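Local atomic coordinates of orotidine 5'-phosphate decarboxylase (Pyrococcus horikoshii, PDB entry 2CZD), a protein that probably catalyses the decarboxylation of orotidine 5'-monophosphate to UMP, the last step of de novo UMP biosynthesis, working as a homodimer. Residues V30-I35 against L58-I63; D80-H85 against M94-L99; R13-A18 against V40-R45; Y24-K29 against A179-V184. One frame throughout, in Å; residues are numbered along the deposited sequence.

Interaction 1. Residues V30-I35 against L58-I63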
loop_
_atom_site.group_PDB
_atom_site.type_symbol
_atom_site.label_atom_id
_atom_site.label_comp_id
_atom_site.label_asym_id
_atom_site.label_seq_id
_atom_site.Cartn_x
_atom_site.Cartn_y
_atom_site.Cartn_z
ATOM N N VAL B 30 -3.664 -5.964 11.935
ATOM C CA VAL B 30 -3.282 -6.954 10.935
ATOM C C VAL B 30 -2.619 -6.242 9.758
ATOM O O VAL B 30 -2.872 -5.062 9.515
ATOM C CB VAL B 30 -4.500 -7.780 10.443
ATOM C CG1 VAL B 30 -5.149 -8.504 11.634
ATOM C CG2 VAL B 30 -5.509 -6.874 9.745
ATOM N N ASN B 31 -1.761 -6.949 9.035
ATOM C CA ASN B 31 -1.073 -6.327 7.900
ATOM C C ASN B 31 -1.323 -7.050 6.575
ATOM O O ASN B 31 -2.074 -8.019 6.528
ATOM C CB ASN B 31 0.427 -6.239 8.189
ATOM C CG ASN B 31 1.057 -7.592 8.453
ATOM O OD1 ASN B 31 0.479 -8.630 8.156
ATOM N ND2 ASN B 31 2.267 -7.582 8.992
ATOM N N TRP B 32 -0.737 -6.557 5.486
ATOM C CA TRP B 32 -0.942 -7.221 4.200
ATOM C C TRP B 32 -0.446 -8.684 4.189
ATOM O O TRP B 32 -1.118 -9.560 3.649
ATOM C CB TRP B 32 -0.277 -6.423 3.055
ATOM C CG TRP B 32 -1.057 -5.203 2.559
ATOM C CD1 TRP B 32 -0.575 -3.928 2.449
ATOM C CD2 TRP B 32 -2.375 -5.181 1.989
ATOM N NE1 TRP B 32 -1.504 -3.117 1.840
ATOM C CE2 TRP B 32 -2.617 -3.854 1.543
ATOM C CE3 TRP B 32 -3.368 -6.145 1.804
ATOM C CZ2 TRP B 32 -3.807 -3.475 0.924
ATOM C CZ3 TRP B 32 -4.572 -5.764 1.177
ATOM C CH2 TRP B 32 -4.770 -4.433 0.746
ATOM N N PRO B 33 0.725 -8.967 4.786
ATOM C CA PRO B 33 1.188 -10.364 4.772
ATOM C C PRO B 33 0.158 -11.353 5.324
ATOM O O PRO B 33 -0.039 -12.427 4.756
ATOM C CB PRO B 33 2.464 -10.319 5.614
ATOM C CG PRO B 33 3.051 -8.950 5.232
ATOM C CD PRO B 33 1.815 -8.037 5.146
ATOM N N LEU B 34 -0.498 -10.999 6.429
ATOM C CA LEU B 34 -1.504 -11.888 7.001
ATOM C C LEU B 34 -2.698 -12.011 6.059
ATOM O O LEU B 34 -3.184 -13.112 5.818
ATOM C CB LEU B 34 -1.965 -11.388 8.381
ATOM C CG LEU B 34 -3.038 -12.246 9.062
ATOM C CD1 LEU B 34 -2.479 -13.662 9.322
ATOM C CD2 LEU B 34 -3.463 -11.591 10.373
ATOM N N ILE B 35 -3.162 -10.893 5.503
ATOM C CA ILE B 35 -4.296 -10.917 4.577
ATOM C C ILE B 35 -3.960 -11.752 3.323
ATOM O O ILE B 35 -4.802 -12.498 2.797
ATOM C CB ILE B 35 -4.681 -9.471 4.186
ATOM C CG1 ILE B 35 -5.266 -8.761 5.405
ATOM C CG2 ILE B 35 -5.672 -9.469 3.009
ATOM C CD1 ILE B 35 -5.472 -7.271 5.203
ATOM N N LEU B 58 -2.664 -1.161 6.463
ATOM C CA LEU B 58 -2.407 -1.275 5.022
ATOM C C LEU B 58 -1.525 -0.167 4.456
ATOM O O LEU B 58 -0.884 -0.367 3.422
ATOM C CB LEU B 58 -3.728 -1.283 4.259
ATOM C CG LEU B 58 -4.794 -2.227 4.813
ATOM C CD1 LEU B 58 -6.023 -2.180 3.894
ATOM C CD2 LEU B 58 -4.242 -3.641 4.907
ATOM N N LYS B 59 -1.477 0.978 5.142
ATOM C CA LYS B 59 -0.720 2.157 4.682
ATOM C C LYS B 59 -1.107 2.429 3.235
ATOM O O LYS B 59 -0.258 2.536 2.337
ATOM C CB LYS B 59 0.788 1.952 4.830
ATOM C CG LYS B 59 1.215 1.830 6.291
ATOM C CD LYS B 59 2.733 1.936 6.472
ATOM C CE LYS B 59 3.176 1.748 7.935
ATOM N NZ LYS B 59 2.879 0.366 8.452
ATOM N N LEU B 60 -2.417 2.549 3.024
ATOM C CA LEU B 60 -2.935 2.774 1.672
ATOM C C LEU B 60 -2.327 4.033 1.068
ATOM O O LEU B 60 -2.242 5.087 1.721
ATOM C CB LEU B 60 -4.461 2.864 1.659
ATOM C CG LEU B 60 -5.202 1.561 2.025
ATOM C CD1 LEU B 60 -6.717 1.818 1.881
ATOM C CD2 LEU B 60 -4.729 0.380 1.160
ATOM N N ALA B 61 -1.922 3.900 -0.193
ATOM C CA ALA B 61 -1.242 4.978 -0.908
ATOM C C ALA B 61 -1.604 4.942 -2.396
ATOM O O ALA B 61 -0.777 5.206 -3.275
ATOM C CB ALA B 61 0.270 4.800 -0.729
ATOM N N ASP B 62 -2.841 4.588 -2.688
ATOM C CA ASP B 62 -3.250 4.533 -4.082
ATOM C C ASP B 62 -4.123 5.735 -4.468
ATOM O O ASP B 62 -4.333 6.676 -3.666
ATOM C CB ASP B 62 -4.014 3.222 -4.337
ATOM C CG ASP B 62 -3.663 2.601 -5.681
ATOM O OD1 ASP B 62 -3.827 3.281 -6.710
ATOM O OD2 ASP B 62 -3.224 1.436 -5.714
ATOM N N ILE B 63 -4.613 5.721 -5.711
ATOM C CA ILE B 63 -5.498 6.782 -6.169
ATOM C C ILE B 63 -6.807 6.676 -5.373
ATOM O O ILE B 63 -7.159 5.607 -4.846
ATOM C CB ILE B 63 -5.770 6.687 -7.687
ATOM C CG1 ILE B 63 -6.589 5.447 -8.022
ATOM C CG2 ILE B 63 -4.447 6.635 -8.419
ATOM C CD1 ILE B 63 -6.928 5.350 -9.527
HETATM O O HOH W 1 -1.147 -0.468 0.598
#

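Interaction 2. Residues D80-H85 against M94-L99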
loop_
_atom_site.group_PDB
_atom_site.type_symbol
_atom_site.label_atom_id
_atom_site.label_comp_id
_atom_site.label_asym_id
_atom_site.label_seq_id
_atom_site.Cartn_x
_atom_site.Cartn_y
_atom_site.Cartn_z
ATOM N N ASP B 80 -12.135 -2.165 11.790
ATOM C CA ASP B 80 -12.698 -0.989 12.428
ATOM C C ASP B 80 -11.914 0.261 12.052
ATOM O O ASP B 80 -12.456 1.360 12.088
ATOM C CB ASP B 80 -12.701 -1.162 13.945
ATOM C CG ASP B 80 -13.629 -2.257 14.379
ATOM O OD1 ASP B 80 -14.868 -2.047 14.333
ATOM O OD2 ASP B 80 -13.114 -3.327 14.744
ATOM N N TYR B 81 -10.636 0.091 11.706
ATOM C CA TYR B 81 -9.793 1.230 11.319
ATOM C C TYR B 81 -8.858 0.809 10.211
ATOM O O TYR B 81 -8.418 -0.335 10.167
ATOM C CB TYR B 81 -8.891 1.728 12.468
ATOM C CG TYR B 81 -9.589 1.964 13.775
ATOM C CD1 TYR B 81 -9.796 0.908 14.663
ATOM C CD2 TYR B 81 -10.080 3.224 14.109
ATOM C CE1 TYR B 81 -10.482 1.107 15.863
ATOM C CE2 TYR B 81 -10.776 3.433 15.313
ATOM C CZ TYR B 81 -10.971 2.363 16.172
ATOM O OH TYR B 81 -11.710 2.548 17.322
ATOM N N VAL B 82 -8.534 1.745 9.319
ATOM C CA VAL B 82 -7.577 1.450 8.265
ATOM C C VAL B 82 -6.487 2.505 8.347
ATOM O O VAL B 82 -6.787 3.703 8.467
ATOM C CB VAL B 82 -8.232 1.531 6.846
ATOM C CG1 VAL B 82 -7.156 1.502 5.774
ATOM C CG2 VAL B 82 -9.190 0.351 6.639
ATOM N N ILE B 83 -5.227 2.057 8.325
ATOM C CA ILE B 83 -4.089 2.987 8.320
ATOM C C ILE B 83 -3.836 3.437 6.878
ATOM O O ILE B 83 -3.690 2.613 5.965
ATOM C CB ILE B 83 -2.833 2.326 8.916
ATOM C CG1 ILE B 83 -3.103 2.042 10.394
ATOM C CG2 ILE B 83 -1.590 3.248 8.770
ATOM C CD1 ILE B 83 -1.958 1.322 11.149
ATOM N N VAL B 84 -3.774 4.752 6.683
ATOM C CA VAL B 84 -3.586 5.330 5.359
ATOM C C VAL B 84 -2.466 6.351 5.372
ATOM O O VAL B 84 -2.223 7.017 6.389
ATOM C CB VAL B 84 -4.884 6.039 4.888
ATOM C CG1 VAL B 84 -6.031 5.060 4.857
ATOM C CG2 VAL B 84 -5.193 7.209 5.823
ATOM N N HIS B 85 -1.751 6.458 4.258
ATOM C CA HIS B 85 -0.688 7.466 4.157
ATOM C C HIS B 85 -1.318 8.831 3.912
ATOM O O HIS B 85 -2.445 8.934 3.420
ATOM C CB HIS B 85 0.234 7.180 2.966
ATOM C CG HIS B 85 1.445 6.372 3.315
ATOM N ND1 HIS B 85 2.476 6.871 4.081
ATOM C CD2 HIS B 85 1.795 5.102 2.984
ATOM C CE1 HIS B 85 3.411 5.945 4.208
ATOM N NE2 HIS B 85 3.022 4.859 3.551
ATOM N N MET B 94 -9.498 10.926 2.182
ATOM C CA MET B 94 -10.939 11.008 2.377
ATOM C C MET B 94 -11.722 9.885 1.710
ATOM O O MET B 94 -12.815 9.525 2.172
ATOM C CB MET B 94 -11.462 12.383 1.932
ATOM C CG MET B 94 -11.047 13.529 2.852
ATOM S SD MET B 94 -11.506 13.288 4.589
ATOM C CE MET B 94 -13.240 13.319 4.491
ATOM N N ALA B 95 -11.154 9.286 0.664
ATOM C CA ALA B 95 -11.850 8.165 0.017
ATOM C C ALA B 95 -11.980 6.976 0.972
ATOM O O ALA B 95 -12.923 6.174 0.860
ATOM C CB ALA B 95 -11.141 7.745 -1.256
ATOM N N VAL B 96 -11.035 6.863 1.905
ATOM C CA VAL B 96 -11.074 5.802 2.897
ATOM C C VAL B 96 -11.941 6.237 4.081
ATOM O O VAL B 96 -12.766 5.461 4.546
ATOM C CB VAL B 96 -9.650 5.471 3.420
ATOM C CG1 VAL B 96 -9.702 4.312 4.406
ATOM C CG2 VAL B 96 -8.737 5.114 2.238
ATOM N N LYS B 97 -11.755 7.464 4.570
ATOM C CA LYS B 97 -12.522 7.956 5.728
ATOM C C LYS B 97 -14.044 7.929 5.468
ATOM O O LYS B 97 -14.848 7.771 6.378
ATOM C CB LYS B 97 -12.085 9.382 6.075
ATOM C CG LYS B 97 -12.578 9.851 7.430
ATOM C CD LYS B 97 -12.030 11.218 7.716
ATOM C CE LYS B 97 -12.224 11.620 9.180
ATOM N NZ LYS B 97 -13.649 11.576 9.605
ATOM N N GLU B 98 -14.423 8.079 4.215
ATOM C CA GLU B 98 -15.829 8.030 3.852
ATOM C C GLU B 98 -16.457 6.707 4.274
ATOM O O GLU B 98 -17.634 6.674 4.633
ATOM C CB GLU B 98 -15.958 8.192 2.341
ATOM C CG GLU B 98 -17.349 8.054 1.765
ATOM C CD GLU B 98 -17.326 8.235 0.250
ATOM O OE1 GLU B 98 -17.046 9.364 -0.198
ATOM O OE2 GLU B 98 -17.570 7.257 -0.496
ATOM N N LEU B 99 -15.670 5.626 4.252
ATOM C CA LEU B 99 -16.171 4.291 4.589
ATOM C C LEU B 99 -15.922 3.767 6.002
ATOM O O LEU B 99 -16.544 2.776 6.412
ATOM C CB LEU B 99 -15.617 3.276 3.584
ATOM C CG LEU B 99 -15.943 3.645 2.140
ATOM C CD1 LEU B 99 -15.340 2.608 1.208
ATOM C CD2 LEU B 99 -17.460 3.724 1.966
#

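Interaction 3. Residues R13-A18 against V40-R45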
loop_
_atom_site.group_PDB
_atom_site.type_symbol
_atom_site.label_atom_id
_atom_site.label_comp_id
_atom_site.label_asym_id
_atom_site.label_seq_id
_atom_site.Cartn_x
_atom_site.Cartn_y
_atom_site.Cartn_z
ATOM N N ARG B 13 -3.243 -20.261 14.518
ATOM C CA ARG B 13 -2.444 -19.855 15.666
ATOM C C ARG B 13 -2.719 -18.399 16.024
ATOM O O ARG B 13 -2.847 -18.044 17.199
ATOM C CB ARG B 13 -0.955 -20.042 15.373
ATOM C CG ARG B 13 -0.085 -19.922 16.614
ATOM C CD ARG B 13 1.281 -20.559 16.389
ATOM N NE ARG B 13 2.229 -19.655 15.748
ATOM C CZ ARG B 13 2.920 -18.717 16.388
ATOM N NH1 ARG B 13 3.759 -17.933 15.719
ATOM N NH2 ARG B 13 2.780 -18.568 17.701
ATOM N N ALA B 14 -2.813 -17.549 15.007
ATOM C CA ALA B 14 -3.082 -16.131 15.246
ATOM C C ALA B 14 -4.374 -15.930 16.038
ATOM O O ALA B 14 -4.420 -15.133 16.976
ATOM C CB ALA B 14 -3.158 -15.388 13.926
ATOM N N ILE B 15 -5.423 -16.657 15.658
ATOM C CA ILE B 15 -6.714 -16.551 16.322
ATOM C C ILE B 15 -6.619 -17.031 17.769
ATOM O O ILE B 15 -7.181 -16.409 18.670
ATOM C CB ILE B 15 -7.787 -17.358 15.550
ATOM C CG1 ILE B 15 -8.033 -16.694 14.193
ATOM C CG2 ILE B 15 -9.071 -17.444 16.346
ATOM C CD1 ILE B 15 -8.978 -17.476 13.297
ATOM N N LYS B 16 -5.892 -18.126 17.987
ATOM C CA LYS B 16 -5.715 -18.671 19.329
ATOM C C LYS B 16 -4.991 -17.680 20.225
ATOM O O LYS B 16 -5.378 -17.474 21.370
ATOM C CB LYS B 16 -4.929 -19.981 19.279
ATOM C CG LYS B 16 -5.726 -21.144 18.714
ATOM C CD LYS B 16 -4.973 -22.459 18.846
ATOM C CE LYS B 16 -5.842 -23.643 18.398
ATOM N NZ LYS B 16 -6.257 -23.506 16.972
ATOM N N ILE B 17 -3.944 -17.062 19.694
ATOM C CA ILE B 17 -3.187 -16.083 20.468
ATOM C C ILE B 17 -4.046 -14.859 20.783
ATOM O O ILE B 17 -4.062 -14.378 21.916
ATOM C CB ILE B 17 -1.900 -15.660 19.711
ATOM C CG1 ILE B 17 -0.932 -16.845 19.648
ATOM C CG2 ILE B 17 -1.237 -14.478 20.397
ATOM C CD1 ILE B 17 0.299 -16.593 18.804
ATOM N N ALA B 18 -4.781 -14.357 19.794
ATOM C CA ALA B 18 -5.620 -13.189 20.036
ATOM C C ALA B 18 -6.669 -13.462 21.114
ATOM O O ALA B 18 -6.927 -12.618 21.968
ATOM C CB ALA B 18 -6.296 -12.739 18.725
ATOM N N VAL B 40 -8.613 -12.115 3.069
ATOM C CA VAL B 40 -9.154 -10.988 3.816
ATOM C C VAL B 40 -10.162 -11.465 4.880
ATOM O O VAL B 40 -10.390 -10.783 5.884
ATOM C CB VAL B 40 -9.812 -9.948 2.858
ATOM C CG1 VAL B 40 -11.060 -10.534 2.212
ATOM C CG2 VAL B 40 -10.130 -8.660 3.614
ATOM N N ASP B 41 -10.752 -12.643 4.684
ATOM C CA ASP B 41 -11.704 -13.154 5.670
ATOM C C ASP B 41 -11.081 -13.443 7.039
ATOM O O ASP B 41 -11.811 -13.714 8.005
ATOM C CB ASP B 41 -12.405 -14.421 5.164
ATOM C CG ASP B 41 -13.510 -14.120 4.167
ATOM O OD1 ASP B 41 -14.279 -13.168 4.403
ATOM O OD2 ASP B 41 -13.627 -14.841 3.152
ATOM N N ILE B 42 -9.751 -13.409 7.135
ATOM C CA ILE B 42 -9.107 -13.627 8.428
ATOM C C ILE B 42 -9.593 -12.490 9.333
ATOM O O ILE B 42 -9.680 -12.626 10.557
ATOM C CB ILE B 42 -7.537 -13.595 8.323
ATOM C CG1 ILE B 42 -6.896 -13.941 9.670
ATOM C CG2 ILE B 42 -7.036 -12.205 7.929
ATOM C CD1 ILE B 42 -7.158 -15.349 10.143
ATOM N N ILE B 43 -9.906 -11.354 8.726
ATOM C CA ILE B 43 -10.386 -10.229 9.516
ATOM C C ILE B 43 -11.758 -10.544 10.127
ATOM O O ILE B 43 -12.001 -10.252 11.294
ATOM C CB ILE B 43 -10.482 -8.946 8.660
ATOM C CG1 ILE B 43 -9.076 -8.474 8.298
ATOM C CG2 ILE B 43 -11.193 -7.850 9.422
ATOM C CD1 ILE B 43 -9.063 -7.367 7.246
ATOM N N ARG B 44 -12.649 -11.149 9.345
ATOM C CA ARG B 44 -13.972 -11.469 9.868
ATOM C C ARG B 44 -13.865 -12.587 10.884
ATOM O O ARG B 44 -14.571 -12.578 11.900
ATOM C CB ARG B 44 -14.946 -11.873 8.756
ATOM C CG ARG B 44 -16.357 -12.247 9.267
ATOM C CD ARG B 44 -17.110 -11.074 9.946
ATOM N NE ARG B 44 -17.501 -10.014 9.008
ATOM C CZ ARG B 44 -17.905 -8.801 9.376
ATOM N NH1 ARG B 44 -17.978 -8.484 10.663
ATOM N NH2 ARG B 44 -18.225 -7.896 8.460
ATOM N N ARG B 45 -12.985 -13.550 10.623
ATOM C CA ARG B 45 -12.812 -14.656 11.561
ATOM C C ARG B 45 -12.361 -14.086 12.905
ATOM O O ARG B 45 -12.897 -14.449 13.961
ATOM C CB ARG B 45 -11.764 -15.648 11.052
ATOM C CG ARG B 45 -12.111 -16.330 9.744
ATOM C CD ARG B 45 -10.913 -17.121 9.223
ATOM N NE ARG B 45 -10.439 -18.063 10.230
ATOM C CZ ARG B 45 -9.365 -18.834 10.100
ATOM N NH1 ARG B 45 -8.630 -18.780 8.994
ATOM N NH2 ARG B 45 -9.035 -19.671 11.077
#

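Interaction 4. Residues Y24-K29 against A179-V184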
loop_
_atom_site.group_PDB
_atom_site.type_symbol
_atom_site.label_atom_id
_atom_site.label_comp_id
_atom_site.label_asym_id
_atom_site.label_seq_id
_atom_site.Cartn_x
_atom_site.Cartn_y
_atom_site.Cartn_z
ATOM N N TYR B 24 -6.229 -8.288 27.926
ATOM C CA TYR B 24 -5.265 -7.223 28.113
ATOM C C TYR B 24 -4.920 -6.358 26.916
ATOM O O TYR B 24 -3.946 -5.621 26.981
ATOM C CB TYR B 24 -3.972 -7.797 28.699
ATOM C CG TYR B 24 -4.203 -8.520 30.002
ATOM C CD1 TYR B 24 -4.262 -9.907 30.043
ATOM C CD2 TYR B 24 -4.404 -7.815 31.181
ATOM C CE1 TYR B 24 -4.517 -10.583 31.235
ATOM C CE2 TYR B 24 -4.665 -8.479 32.382
ATOM C CZ TYR B 24 -4.717 -9.863 32.399
ATOM O OH TYR B 24 -4.975 -10.532 33.584
ATOM N N ILE B 25 -5.710 -6.432 25.843
ATOM C CA ILE B 25 -5.445 -5.616 24.654
ATOM C C ILE B 25 -6.713 -4.879 24.232
ATOM O O ILE B 25 -7.830 -5.314 24.534
ATOM C CB ILE B 25 -4.925 -6.474 23.479
ATOM C CG1 ILE B 25 -5.975 -7.505 23.072
ATOM C CG2 ILE B 25 -3.655 -7.217 23.901
ATOM C CD1 ILE B 25 -5.682 -8.149 21.707
ATOM N N SER B 26 -6.531 -3.753 23.556
ATOM C CA SER B 26 -7.658 -2.950 23.099
ATOM C C SER B 26 -7.972 -3.125 21.621
ATOM O O SER B 26 -9.122 -2.905 21.186
ATOM C CB SER B 26 -7.393 -1.478 23.387
ATOM O OG SER B 26 -7.211 -1.292 24.778
ATOM N N MET B 27 -6.963 -3.509 20.841
ATOM C CA MET B 27 -7.154 -3.724 19.406
ATOM C C MET B 27 -6.144 -4.718 18.874
ATOM O O MET B 27 -5.094 -4.926 19.468
ATOM C CB MET B 27 -6.977 -2.414 18.633
ATOM C CG MET B 27 -7.948 -1.328 19.048
ATOM S SD MET B 27 -7.856 0.055 17.918
ATOM C CE MET B 27 -8.600 1.383 18.919
ATOM N N ILE B 28 -6.477 -5.310 17.730
ATOM C CA ILE B 28 -5.603 -6.236 17.035
ATOM C C ILE B 28 -5.282 -5.531 15.725
ATOM O O ILE B 28 -6.182 -4.998 15.064
ATOM C CB ILE B 28 -6.319 -7.552 16.703
ATOM C CG1 ILE B 28 -6.715 -8.260 18.001
ATOM C CG2 ILE B 28 -5.425 -8.428 15.843
ATOM C CD1 ILE B 28 -7.705 -9.403 17.789
ATOM N N LYS B 29 -4.008 -5.496 15.371
ATOM C CA LYS B 29 -3.592 -4.878 14.112
ATOM C C LYS B 29 -3.119 -5.971 13.145
ATOM O O LYS B 29 -2.277 -6.815 13.496
ATOM C CB LYS B 29 -2.457 -3.868 14.362
ATOM C CG LYS B 29 -1.959 -3.165 13.083
ATOM C CD LYS B 29 -0.913 -2.118 13.453
ATOM C CE LYS B 29 0.466 -2.743 13.742
ATOM N NZ LYS B 29 1.066 -3.367 12.520
ATOM N N ALA B 179 1.242 8.922 24.216
ATOM C CA ALA B 179 0.706 7.763 23.521
ATOM C C ALA B 179 -0.611 7.280 24.121
ATOM O O ALA B 179 -0.672 6.931 25.313
ATOM C CB ALA B 179 1.715 6.603 23.542
ATOM N N ASP B 180 -1.678 7.264 23.318
ATOM C CA ASP B 180 -2.942 6.705 23.790
ATOM C C ASP B 180 -2.913 5.176 23.760
ATOM O O ASP B 180 -3.573 4.519 24.563
ATOM C CB ASP B 180 -4.104 7.193 22.931
ATOM C CG ASP B 180 -4.299 8.677 23.055
ATOM O OD1 ASP B 180 -3.838 9.414 22.159
ATOM O OD2 ASP B 180 -4.898 9.107 24.076
ATOM N N TYR B 181 -2.166 4.630 22.798
ATOM C CA TYR B 181 -1.994 3.195 22.615
ATOM C C TYR B 181 -0.536 2.890 22.351
ATOM O O TYR B 181 0.183 3.690 21.726
ATOM C CB TYR B 181 -2.770 2.692 21.386
ATOM C CG TYR B 181 -4.256 2.925 21.452
ATOM C CD1 TYR B 181 -5.108 1.958 21.990
ATOM C CD2 TYR B 181 -4.808 4.124 20.994
ATOM C CE1 TYR B 181 -6.485 2.179 22.072
ATOM C CE2 TYR B 181 -6.170 4.358 21.072
ATOM C CZ TYR B 181 -7.001 3.388 21.608
ATOM O OH TYR B 181 -8.347 3.626 21.695
ATOM N N ILE B 182 -0.116 1.715 22.818
ATOM C CA ILE B 182 1.225 1.219 22.601
ATOM C C ILE B 182 1.025 0.029 21.658
ATOM O O ILE B 182 0.178 -0.832 21.932
ATOM C CB ILE B 182 1.848 0.701 23.914
ATOM C CG1 ILE B 182 1.929 1.840 24.941
ATOM C CG2 ILE B 182 3.222 0.132 23.634
ATOM C CD1 ILE B 182 2.760 2.994 24.463
ATOM N N ILE B 183 1.747 0.001 20.537
ATOM C CA ILE B 183 1.647 -1.116 19.590
ATOM C C ILE B 183 2.769 -2.088 19.946
ATOM O O ILE B 183 3.951 -1.721 19.955
ATOM C CB ILE B 183 1.826 -0.634 18.137
ATOM C CG1 ILE B 183 0.651 0.278 17.776
ATOM C CG2 ILE B 183 1.951 -1.813 17.184
ATOM C CD1 ILE B 183 0.847 0.993 16.450
ATOM N N VAL B 184 2.366 -3.306 20.288
ATOM C CA VAL B 184 3.282 -4.368 20.684
ATOM C C VAL B 184 3.158 -5.575 19.761
ATOM O O VAL B 184 2.053 -5.961 19.420
ATOM C CB VAL B 184 2.951 -4.813 22.117
ATOM C CG1 VAL B 184 3.964 -5.884 22.591
ATOM C CG2 VAL B 184 2.989 -3.612 23.043
#

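Interaction 1. Residues V30-I35 against L58-I63
The methyl group CD2 of Leu58 sits over one face of the Trp32 indole. Leu58 CD2 lies 3.8 Å from the centroid of the Trp32 six-membered ring, only 14° off the ring normal. This is a CH-pi contact, with the two side chains running crosswise. Trp32 CG is anti to the carbonyl carbon (chi1 -79°), which sends the indole across Leu58. The other leucine methyl, Leu58 CD1, is 3.9 Å from Trp32 CZ2. Ile35 CD1 touches Leu58 CD2 at 3.8 Å, so Leu58 CD2 is shared between the indole and Ile35. Leu60 CD2 reaches Trp32 CZ2 obliquely at 4.0 Å. The direct bond from Trp32 NE1 to Leu58 O is weak, 3.2 Å with an N-H...O angle of 124°. A water at the indole edge, in its plane, gives a second link. It accepts from Trp32 NE1 at 2.9 Å and donates to Leu58 O at 2.8 Å. Helix 32-38 starts here, with Asn31 as N-cap: its OD1 accepts from Leu34 N. Leu58 and Leu60 belong to the substrate-binding stretch that also holds Lys59, the proton donor. Ile70 of helix 64-76 packs on Trp32, Leu58 and Leu60. The Trp32 ring also stacks on Trp32 of the second subunit, so strand 53-60 and helix 32-38 meet beside the dimer interface.

Interaction 2. Residues D80-H85 against M94-L99
This is plain apolar packing inside one beta-alpha-beta unit of the TIM barrel, where Val82 and Val84 of strand 81-85 meet Val96 of helix 90-97. The unit runs on into strand 101-105, the next parallel strand. All three valines are buried, and Val96 gives up the largest share of surface to the contact. The CB atoms of Val82 and Val84 point outward from the barrel, toward the helix, while Ile83 between them points away from it. The backbones come closest at Val82 and Val96, where the CA atoms are 7.7 Å apart. Val96 CG1 lies anti to the backbone N (chi1 -177°), and this spreads the two methyls over the strand. Val96 CG1 touches Val82 CB at 4.0 Å, with the two side chains roughly perpendicular. Against Val84 the geometry differs: the side chains run antiparallel alongside each other. Around the contact, Val96 also packs on Ile102 of strand 101-105 and on Asn67 of helix 64-76. Val82 packs on Phe75 of helix 64-76. The valines form part of the apolar layer between the barrel and its outer helices. At Val84, CG1 touches both methyls of Val96, CG1 and CG2, each at 3.8 Å.

Interaction 3. Residues R13-A18 against V40-R45
The Arg45 guanidinium is the flat group here, and the terminal methyl of Ile15 meets it obliquely. Ile42 CD1, one helix turn before Arg45, lies over one face of the group. It stands 3.8 Å above the plane of the Arg45 guanidinium and is offset toward the rim. Ile15 CD1 comes from the other helix and makes most of the contact. Ile15 CD1 is 3.4 Å from Arg45 NE and 3.5 Å from Arg45 CZ. The same methyl, Ile15 CD1, also touches the base of the arginine chain, at Arg45 CB, 4.0 Å away. Ile15 thus nests in the curve of that chain, which bends at chi3 (55°), with the guanidinium lying beside Ile15 CD1. The arginine and isoleucine chains lie crosswise to each other. Ile42 joins them through its own tip, with Ile42 CD1 4.2 Å from Ile15 CD1. The polar end of Arg45 has its partner just outside the two segments: NH2 makes a salt bridge with Glu12, at the start of helix 11-21. This would restrict the rotation of the guanidinium beside the isoleucines. The contact between 13-18 and 40-45 is itself apolar packing, with the ion pair next to it. Helices 11-21 and 41-50 both lie on the outside of the TIM barrel. Along helix 41-50, Ile15 goes on to touch Leu46 and Glu49, and Ala18 touches Thr50. Ile43 packs on Val74 of helix 64-76, the next helix round the barrel.

Interaction 4. Residues Y24-K29 against A179-V184
Met27 and Tyr181 meet across the inside of the barrel, although their strands are not neighbours in the sheet: strand 2-5 lies between them. The contact also joins parts of the chain 150 residues apart. It is a Met-aromatic pair. The sulfur, Met27 SD, stands above the face of the Tyr181 ring but at a distance, 5.2 Å from its centroid and 24° off the ring normal. The methyl comes closer, and from an oblique side. Met27 CE is 3.6 Å from Tyr181 OH and 3.7 Å from Tyr181 CZ. The methionine chain is extended beyond CG, with chi2 at -170°, which carries SD and CE out to the ring. Ser26 takes another side of the same ring. Ser26 CB lies at the edge, in the ring plane, 4.0 Å from Tyr181 CE1. Further along the strands Lys29 and Ile183 meet. Lys29 has CG anti to the backbone N (chi1 -180°), and bends at chi3 and chi4 bring CE beside Ile183. Lys29 CE touches Ile183 CG2 at 3.9 Å. Val3 of strand 2-5 touches Lys29, Tyr181 and Ile183. Lys29 is a substrate-binding residue, as is Asp57. The chemistry thus changes along the barrel. At Met27 sulfur and methyl meet the ring, and Ser26 adds its CB at the edge. Lys29 meets Ile183 through CE, while its NZ makes a salt bridge with Asp57, so the same side chain joins apolar packing to the polar substrate site.

How the interactions relate
All four contacts belong to one TIM barrel. Interactions 1 and 2 are closely joined, with centres 11 Å apart: their strands pair through Leu60 O and His85 N at 2.9 Å, and Leu60 CD1 packs on Val96 CG2 at 3.9 Å. Interaction 3 lies outside the barrel and touches interaction 1, where Ile35 CD1 meets Ile43 CD1. It touches interaction 4 through Ala18 CB and Ile28 CD1, 3.7 Å apart. Interaction 4 lies inside, and Met27 SD comes within 3.5 Å of Tyr81 CE1 from interaction 2. Interactions 1 and 4 share strand 27-31 and supply active-site residues: Lys59, the proton donor, and Lys29, a substrate-binding residue.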